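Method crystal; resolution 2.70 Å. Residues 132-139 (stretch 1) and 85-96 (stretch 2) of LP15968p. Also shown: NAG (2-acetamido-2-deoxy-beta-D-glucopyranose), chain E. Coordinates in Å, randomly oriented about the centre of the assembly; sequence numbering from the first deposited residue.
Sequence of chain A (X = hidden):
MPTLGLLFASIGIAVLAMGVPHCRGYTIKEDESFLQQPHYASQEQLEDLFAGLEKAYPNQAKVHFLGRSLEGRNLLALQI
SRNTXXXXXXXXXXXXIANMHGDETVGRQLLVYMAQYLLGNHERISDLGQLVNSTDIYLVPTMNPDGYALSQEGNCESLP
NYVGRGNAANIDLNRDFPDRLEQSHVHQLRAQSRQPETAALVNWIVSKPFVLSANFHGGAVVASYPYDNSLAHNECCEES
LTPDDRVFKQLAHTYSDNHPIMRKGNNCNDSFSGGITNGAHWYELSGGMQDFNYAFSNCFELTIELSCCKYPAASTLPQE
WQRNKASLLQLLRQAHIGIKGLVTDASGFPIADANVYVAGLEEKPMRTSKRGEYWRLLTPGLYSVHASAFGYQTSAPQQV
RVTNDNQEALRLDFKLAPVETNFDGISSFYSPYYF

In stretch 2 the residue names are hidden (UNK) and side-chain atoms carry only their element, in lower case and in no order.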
# COMPACT_ATOMS: atom_id res chain seq x y z
N VAL A 132 -10.16 12.25 1.08
CA VAL A 132 -8.97 13.00 1.47
C VAL A 132 -9.04 13.48 2.92
O VAL A 132 -8.03 13.44 3.64
CB VAL A 132 -8.74 14.22 0.55
CG1 VAL A 132 -7.61 15.07 1.09
CG2 VAL A 132 -8.42 13.75 -0.86
N ASN A 133 -10.21 13.96 3.32
CA ASN A 133 -10.44 14.43 4.68
C ASN A 133 -10.17 13.34 5.72
O ASN A 133 -9.68 13.61 6.82
CB ASN A 133 -11.87 14.93 4.82
CG ASN A 133 -12.04 16.36 4.37
OD1 ASN A 133 -11.13 16.95 3.78
ND2 ASN A 133 -13.21 16.93 4.65
N SER A 134 -10.47 12.09 5.36
CA SER A 134 -10.53 11.01 6.33
C SER A 134 -9.34 10.07 6.26
O SER A 134 -9.21 9.18 7.09
CB SER A 134 -11.81 10.19 6.11
OG SER A 134 -11.92 9.79 4.76
N THR A 135 -8.49 10.28 5.26
CA THR A 135 -7.34 9.40 5.05
C THR A 135 -6.07 10.19 4.81
O THR A 135 -6.09 11.23 4.15
CB THR A 135 -7.54 8.47 3.84
OG1 THR A 135 -8.93 8.13 3.69
CG2 THR A 135 -6.72 7.20 4.03
N ASP A 136 -4.97 9.69 5.35
CA ASP A 136 -3.66 10.29 5.15
C ASP A 136 -2.91 9.50 4.09
O ASP A 136 -2.46 8.37 4.34
CB ASP A 136 -2.88 10.26 6.45
CG ASP A 136 -2.24 11.59 6.76
OD1 ASP A 136 -2.97 12.59 6.92
OD2 ASP A 136 -1.00 11.62 6.87
N ILE A 137 -2.78 10.09 2.91
CA ILE A 137 -2.36 9.33 1.76
C ILE A 137 -0.96 9.69 1.25
O ILE A 137 -0.64 10.87 1.06
CB ILE A 137 -3.38 9.49 0.64
CG1 ILE A 137 -4.75 8.95 1.09
CG2 ILE A 137 -2.87 8.80 -0.62
CD1 ILE A 137 -5.94 9.41 0.21
N TYR A 138 -0.14 8.66 1.04
CA TYR A 138 1.20 8.82 0.49
C TYR A 138 1.39 8.07 -0.85
O TYR A 138 1.11 6.86 -0.95
CB TYR A 138 2.25 8.32 1.48
CG TYR A 138 2.28 9.07 2.78
CD1 TYR A 138 1.34 8.82 3.76
CD2 TYR A 138 3.27 10.00 3.03
CE1 TYR A 138 1.39 9.50 4.96
CE2 TYR A 138 3.32 10.68 4.21
CZ TYR A 138 2.38 10.43 5.18
OH TYR A 138 2.40 11.10 6.38
N LEU A 139 1.89 8.80 -1.85
CA LEU A 139 2.08 8.26 -3.19
C LEU A 139 3.56 8.23 -3.60
O LEU A 139 4.24 9.27 -3.61
CB LEU A 139 1.26 9.04 -4.21
CG LEU A 139 -0.22 9.27 -3.89
CD1 LEU A 139 -0.90 10.05 -5.02
CD2 LEU A 139 -0.92 7.93 -3.63
N UNK A 85 0.17 19.51 7.92
CA UNK A 85 0.98 19.79 9.09
C UNK A 85 1.11 18.58 10.02
O UNK A 85 2.21 18.20 10.41
c UNK A 85 2.27 23.28 11.81
n UNK A 85 1.84 23.73 10.64
c UNK A 85 0.43 20.98 9.87
c UNK A 85 0.50 22.30 9.11
n UNK A 85 3.50 23.58 12.22
n UNK A 85 1.49 22.52 12.57
c UNK A 85 0.51 23.47 10.08
N UNK A 86 -0.02 17.99 10.39
CA UNK A 86 -0.02 16.82 11.26
C UNK A 86 -0.82 15.67 10.65
O UNK A 86 -1.00 15.59 9.43
c UNK A 86 -0.59 17.17 12.64
o UNK A 86 0.17 18.18 13.30
N UNK A 87 -1.26 14.76 11.50
CA UNK A 87 -2.21 13.73 11.11
C UNK A 87 -3.30 13.75 12.16
O UNK A 87 -3.03 13.57 13.34
c UNK A 87 -1.54 12.35 11.08
n UNK A 87 -2.85 8.48 13.30
n UNK A 87 -0.85 9.50 12.90
c UNK A 87 -2.07 11.41 10.01
c UNK A 87 -2.04 9.10 12.47
c UNK A 87 -1.60 9.99 10.21
n UNK A 87 -2.41 9.31 11.22
N UNK A 88 -4.54 14.01 11.75
CA UNK A 88 -5.63 14.02 12.72
C UNK A 88 -5.76 12.68 13.42
O UNK A 88 -5.66 11.62 12.80
n UNK A 88 -6.59 16.78 12.19
o UNK A 88 -7.12 15.90 10.19
c UNK A 88 -6.89 15.76 11.39
c UNK A 88 -6.95 14.39 12.04
N UNK A 89 -5.96 12.73 14.73
CA UNK A 89 -6.08 11.52 15.50
C UNK A 89 -7.01 10.55 14.77
O UNK A 89 -8.08 10.93 14.31
c UNK A 89 -4.95 10.73 18.34
c UNK A 89 -7.29 10.98 19.15
c UNK A 89 -6.63 11.84 16.89
c UNK A 89 -6.41 10.75 17.94
N UNK A 90 -6.58 9.30 14.67
CA UNK A 90 -7.40 8.23 14.11
C UNK A 90 -7.65 8.35 12.61
O UNK A 90 -8.46 7.60 12.07
c UNK A 90 -8.53 7.51 16.29
c UNK A 90 -8.72 8.09 14.88
c UNK A 90 -9.83 7.43 17.07
c UNK A 90 -7.87 6.15 16.18
N UNK A 91 -6.96 9.27 11.95
CA UNK A 91 -6.90 9.23 10.50
C UNK A 91 -5.86 8.22 10.08
O UNK A 91 -4.71 8.29 10.54
o UNK A 91 -7.59 11.53 10.11
c UNK A 91 -6.36 10.41 8.37
c UNK A 91 -6.54 10.58 9.86
N UNK A 92 -6.26 7.26 9.21
CA UNK A 92 -5.41 6.18 8.69
C UNK A 92 -4.35 6.68 7.72
O UNK A 92 -4.69 7.29 6.69
c UNK A 92 -7.64 7.17 8.71
c UNK A 92 -6.39 5.28 7.93
c UNK A 92 -7.77 5.74 8.35
N UNK A 93 -3.07 6.43 8.02
CA UNK A 93 -2.03 6.65 7.02
C UNK A 93 -2.03 5.46 6.07
O UNK A 93 -2.20 4.31 6.47
c UNK A 93 -2.54 5.83 9.25
c UNK A 93 -1.07 6.22 9.20
c UNK A 93 -0.73 6.71 7.83
N UNK A 94 -1.84 5.75 4.79
CA UNK A 94 -1.87 4.71 3.78
C UNK A 94 -0.81 5.08 2.76
O UNK A 94 -0.42 6.24 2.67
c UNK A 94 -3.29 3.52 2.10
c UNK A 94 -3.25 4.65 3.10
c UNK A 94 -4.35 4.50 4.15
N UNK A 95 -0.34 4.09 1.99
CA UNK A 95 0.65 4.34 0.93
C UNK A 95 0.41 3.52 -0.34
O UNK A 95 -0.10 2.39 -0.30
c UNK A 95 2.07 4.11 1.44
c UNK A 95 3.00 2.67 3.24
n UNK A 95 3.42 0.18 3.03
c UNK A 95 3.98 1.51 3.41
c UNK A 95 2.39 2.69 1.84
N UNK A 96 0.77 4.11 -1.47
CA UNK A 96 0.85 3.40 -2.74
C UNK A 96 2.28 3.47 -3.27
O UNK A 96 2.84 4.56 -3.42
o UNK A 96 -5.39 1.97 -3.53
c UNK A 96 -1.52 3.49 -3.70
c UNK A 96 -3.87 3.71 -4.20
c UNK A 96 -1.79 2.26 -3.11
c UNK A 96 -2.58 4.21 -4.24
c UNK A 96 -0.10 4.02 -3.77
c UNK A 96 -3.07 1.76 -3.06
c UNK A 96 -4.11 2.49 -3.60
C1 NAG E . -13.29 18.16 3.90
C2 NAG E . -14.79 18.23 4.16
C3 NAG E . -15.38 19.61 3.91
C4 NAG E . -14.48 20.69 4.51
C5 NAG E . -13.03 20.46 4.11
C6 NAG E . -12.12 21.48 4.76
C7 NAG E . -15.67 17.16 2.06
C8 NAG E . -14.69 17.87 1.16
N2 NAG E . -15.50 17.21 3.39
O3 NAG E . -16.67 19.67 4.49
O4 NAG E . -14.89 21.98 4.07
O5 NAG E . -12.62 19.20 4.56
O6 NAG E . -12.00 21.12 6.12
O7 NAG E . -16.60 16.53 1.56

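Position 85 carries three carbons, a nitrogen, then a carbon holding two more nitrogens: a guanidinium, so Arg-85, which lies out of reach of stretch 1. Position 86 has one carbon and one oxygen, and its CA-to-CB bond points away from stretch 1: Ser-86. Position 87 repeats the guanidinium pattern. Its CA-to-CB bond points toward stretch 1, and its second side-chain carbon comes 3.3 Å from CG of Asp-136, so the aliphatic stem packs on the carboxylate carbon. This is Arg-87.

Position 88 has two carbons, the second bearing one oxygen and one nitrogen, the carboxamide of Asn-88. Positions 89 and 90 each hold four carbons forked at the second. They are Leu-89 and Leu-90, and neither touches stretch 1. Position 91 has one carbon carrying an oxygen and a carbon, and that terminal carbon lies 3.4 Å from both O of Ser-134 and N of Asp-136. It is Thr-91. It closes a type II turn, its N donating to O of Asn-88 at 2.8 Å, while its O accepts a 2.6 Å hydrogen bond from NE of Arg-87.

At positions 92 and 93 three carbons close a ring onto the backbone nitrogen, so both are prolines. In Pro-92, CD approaches O of Ser-134 at 3.0 Å. Pro-93 begins the strand, its CA offering a C-H contact to O of Asp-136 at 3.2 Å. Neither ring nitrogen has a hydrogen to donate.

Position 94 has one carbon carrying two, and one of those tips sits 3.6 Å from CG2 of Thr-135: Val-94. Position 95 is four carbons in a row ending in nitrogen; its CB lies 4.2 Å from CB of Tyr-138, while the end of the chain leads away. This is Lys-95. Position 96 is a carbon, then a six-carbon ring bearing oxygen: Tyr-96, with CB 4.0 Å from CD2 of Leu-139.

The contact works as a parallel pair of strands held by backbone. N of Asp-136 donates to O of Pro-92 (2.8 Å), N of Val-94 to O of Asp-136 (2.7 Å), N of Tyr-138 to O of Val-94 (2.9 Å), and N of Tyr-96 to O of Tyr-138 (2.8 Å). The ladder uses alternate residues on each strand, so the proline at 93 costs it no donor. Side chains alternate too: Asp-136, Pro-93, Tyr-138 and Lys-95 share one face, Ile-137, Val-94, Leu-139 and Tyr-96 the other. All four hydrogen bonds between the stretches are backbone to backbone, and side chains such as those of Thr-91, Arg-87 and Val-94 add packing against Asp-136 and Thr-135.

Stretch 2 85-96: RSRNLLTPPVKY
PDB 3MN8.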